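Local coordinates for nucleoporin NUP82 (Saccharomyces cerevisiae, PDB 3PBP), which forms a structural part of the nuclear pore complex, in which its N-terminal beta-propeller domain interacts with the nucleoporin NUP116, at residues A[231-236]-A[343-348]. The protein carries 1 engineered substitution. Residues are numbered along the deposited sequence; the frame is centred on the assembly and turned at random.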
# COMPACT_ATOMS: atom_id res chain seq x y z
N LEU A 231 -22.65 5.43 -9.18
CA LEU A 231 -23.75 6.24 -9.72
C LEU A 231 -23.92 7.52 -8.94
O LEU A 231 -24.26 8.54 -9.50
CB LEU A 231 -25.07 5.45 -9.71
CG LEU A 231 -25.15 4.38 -10.81
CD1 LEU A 231 -26.33 3.44 -10.54
CD2 LEU A 231 -25.28 5.06 -12.16
N VAL A 232 -23.70 7.48 -7.64
CA VAL A 232 -23.84 8.67 -6.81
C VAL A 232 -22.81 9.72 -7.19
O VAL A 232 -23.09 10.91 -7.14
CB VAL A 232 -23.70 8.34 -5.31
CG1 VAL A 232 -23.74 9.61 -4.50
CG2 VAL A 232 -24.82 7.42 -4.88
N MSE A 233 -21.63 9.29 -7.58
CA MSE A 233 -20.57 10.22 -7.95
C MSE A 233 -20.76 10.77 -9.35
O MSE A 233 -20.37 11.90 -9.63
CB MSE A 233 -19.23 9.55 -7.89
CG MSE A 233 -18.90 9.04 -6.53
SE MSE A 233 -17.05 8.62 -6.53
CE MSE A 233 -16.37 10.26 -5.72
N TYR A 234 -21.32 9.94 -10.22
CA TYR A 234 -21.57 10.35 -11.59
C TYR A 234 -22.58 11.48 -11.58
O TYR A 234 -22.48 12.42 -12.35
CB TYR A 234 -22.12 9.19 -12.39
CG TYR A 234 -22.38 9.59 -13.81
CD1 TYR A 234 -21.32 9.91 -14.66
CD2 TYR A 234 -23.68 9.70 -14.31
CE1 TYR A 234 -21.55 10.33 -15.96
CE2 TYR A 234 -23.92 10.12 -15.61
CZ TYR A 234 -22.85 10.43 -16.43
OH TYR A 234 -23.07 10.85 -17.72
N GLU A 235 -23.57 11.38 -10.69
CA GLU A 235 -24.62 12.39 -10.55
C GLU A 235 -24.02 13.62 -9.88
O GLU A 235 -24.43 14.76 -10.14
CB GLU A 235 -25.76 11.84 -9.68
CG GLU A 235 -26.91 12.82 -9.46
CD GLU A 235 -27.92 12.35 -8.41
OE1 GLU A 235 -28.44 11.22 -8.54
OE2 GLU A 235 -28.19 13.13 -7.47
N SER A 236 -23.06 13.38 -9.00
CA SER A 236 -22.38 14.43 -8.26
C SER A 236 -21.53 15.33 -9.16
O SER A 236 -20.92 16.30 -8.69
CB SER A 236 -21.51 13.78 -7.17
OG SER A 236 -20.46 14.63 -6.74
N VAL A 343 -4.64 13.08 -6.53
CA VAL A 343 -5.09 13.23 -5.17
C VAL A 343 -6.52 13.62 -5.48
O VAL A 343 -6.80 14.10 -6.58
CB VAL A 343 -4.39 14.40 -4.47
CG1 VAL A 343 -5.18 14.77 -3.22
CG2 VAL A 343 -2.98 14.02 -4.09
N TYR A 344 -7.43 13.40 -4.55
CA TYR A 344 -8.82 13.75 -4.77
C TYR A 344 -9.61 12.90 -3.82
O TYR A 344 -9.72 11.70 -3.96
CB TYR A 344 -9.30 13.49 -6.20
CG TYR A 344 -10.78 13.80 -6.34
CD1 TYR A 344 -11.26 15.11 -6.18
CD2 TYR A 344 -11.71 12.78 -6.48
CE1 TYR A 344 -12.64 15.39 -6.15
CE2 TYR A 344 -13.09 13.04 -6.45
CZ TYR A 344 -13.55 14.35 -6.28
OH TYR A 344 -14.90 14.59 -6.19
N ASN A 345 -10.16 13.56 -2.83
CA ASN A 345 -10.90 12.87 -1.82
C ASN A 345 -10.01 11.85 -1.13
O ASN A 345 -10.50 10.90 -0.50
CB ASN A 345 -12.15 12.26 -2.43
CG ASN A 345 -13.17 13.31 -2.82
OD1 ASN A 345 -12.90 14.51 -2.69
ND2 ASN A 345 -14.33 12.88 -3.28
N ASN A 346 -8.70 12.04 -1.26
CA ASN A 346 -7.73 11.18 -0.58
C ASN A 346 -7.64 11.83 0.80
O ASN A 346 -6.64 12.46 1.15
CB ASN A 346 -6.36 11.22 -1.27
CG ASN A 346 -6.32 10.40 -2.57
OD1 ASN A 346 -5.26 10.01 -3.01
ND2 ASN A 346 -7.47 10.16 -3.17
N SER A 347 -8.71 11.66 1.57
CA SER A 347 -8.82 12.29 2.87
C SER A 347 -9.09 11.37 4.05
O SER A 347 -10.02 10.58 4.02
CB SER A 347 -9.92 13.35 2.82
OG SER A 347 -10.33 13.72 4.13
N LEU A 348 -8.27 11.49 5.08
CA LEU A 348 -8.41 10.73 6.30
C LEU A 348 -8.55 11.71 7.46
O LEU A 348 -7.92 12.77 7.49
CB LEU A 348 -7.20 9.84 6.53
CG LEU A 348 -7.07 8.61 5.65
CD1 LEU A 348 -5.77 7.92 5.97
CD2 LEU A 348 -8.26 7.69 5.88
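Met233, a selenomethionine near the C-terminal end of helix 220-235, makes a slight, side-chain-only contact with Tyr344 and Asn345, in the loop that leads into strand 347-355. In the fold this joins a helix inserted in the NUP82 beta-propeller to the approach of a strand belonging to a blade sheet. The evidence for a light touch is threefold: the segments bury 66 Å² together, no hydrogen bond links them, and the closest pair of CA atoms, those of Met233 and Asn345, is 11.8 Å apart. The side chains of Met233 and Asn345 bridge that gap between them, approaching from opposite directions. In Met233 chi2 is extended (-167°), whereas chi3 (98°) bends the chain at the selenium and turns the terminal methyl toward the loop. The methyl comes to the rim of the Tyr344 ring, near the ring plane, with CE of Met233 4.4 Å from CE2 of Tyr344; this is apolar contact at an edge, without stacking on a face. One face of the same ring is taken by Asn345, whose CG stands 3.6 Å above the plane, offset toward the rim. ND2 of Asn345 gives its hydrogen bond to the backbone O of Glu332; its meeting with the methyl is van der Waals only. Tyr344 also packs on Val245 of helix 243-262, and Met233 touches an apolar side chain of another protein chain. Val343 and Asn346, flanking the touching residues, pack on Arg101 of the NUP116 chain, so the loop lies at the NUP116 interface. The nearest approach across the two segments runs from CE of Met233 to ND2 of Asn345, at 4.1 Å.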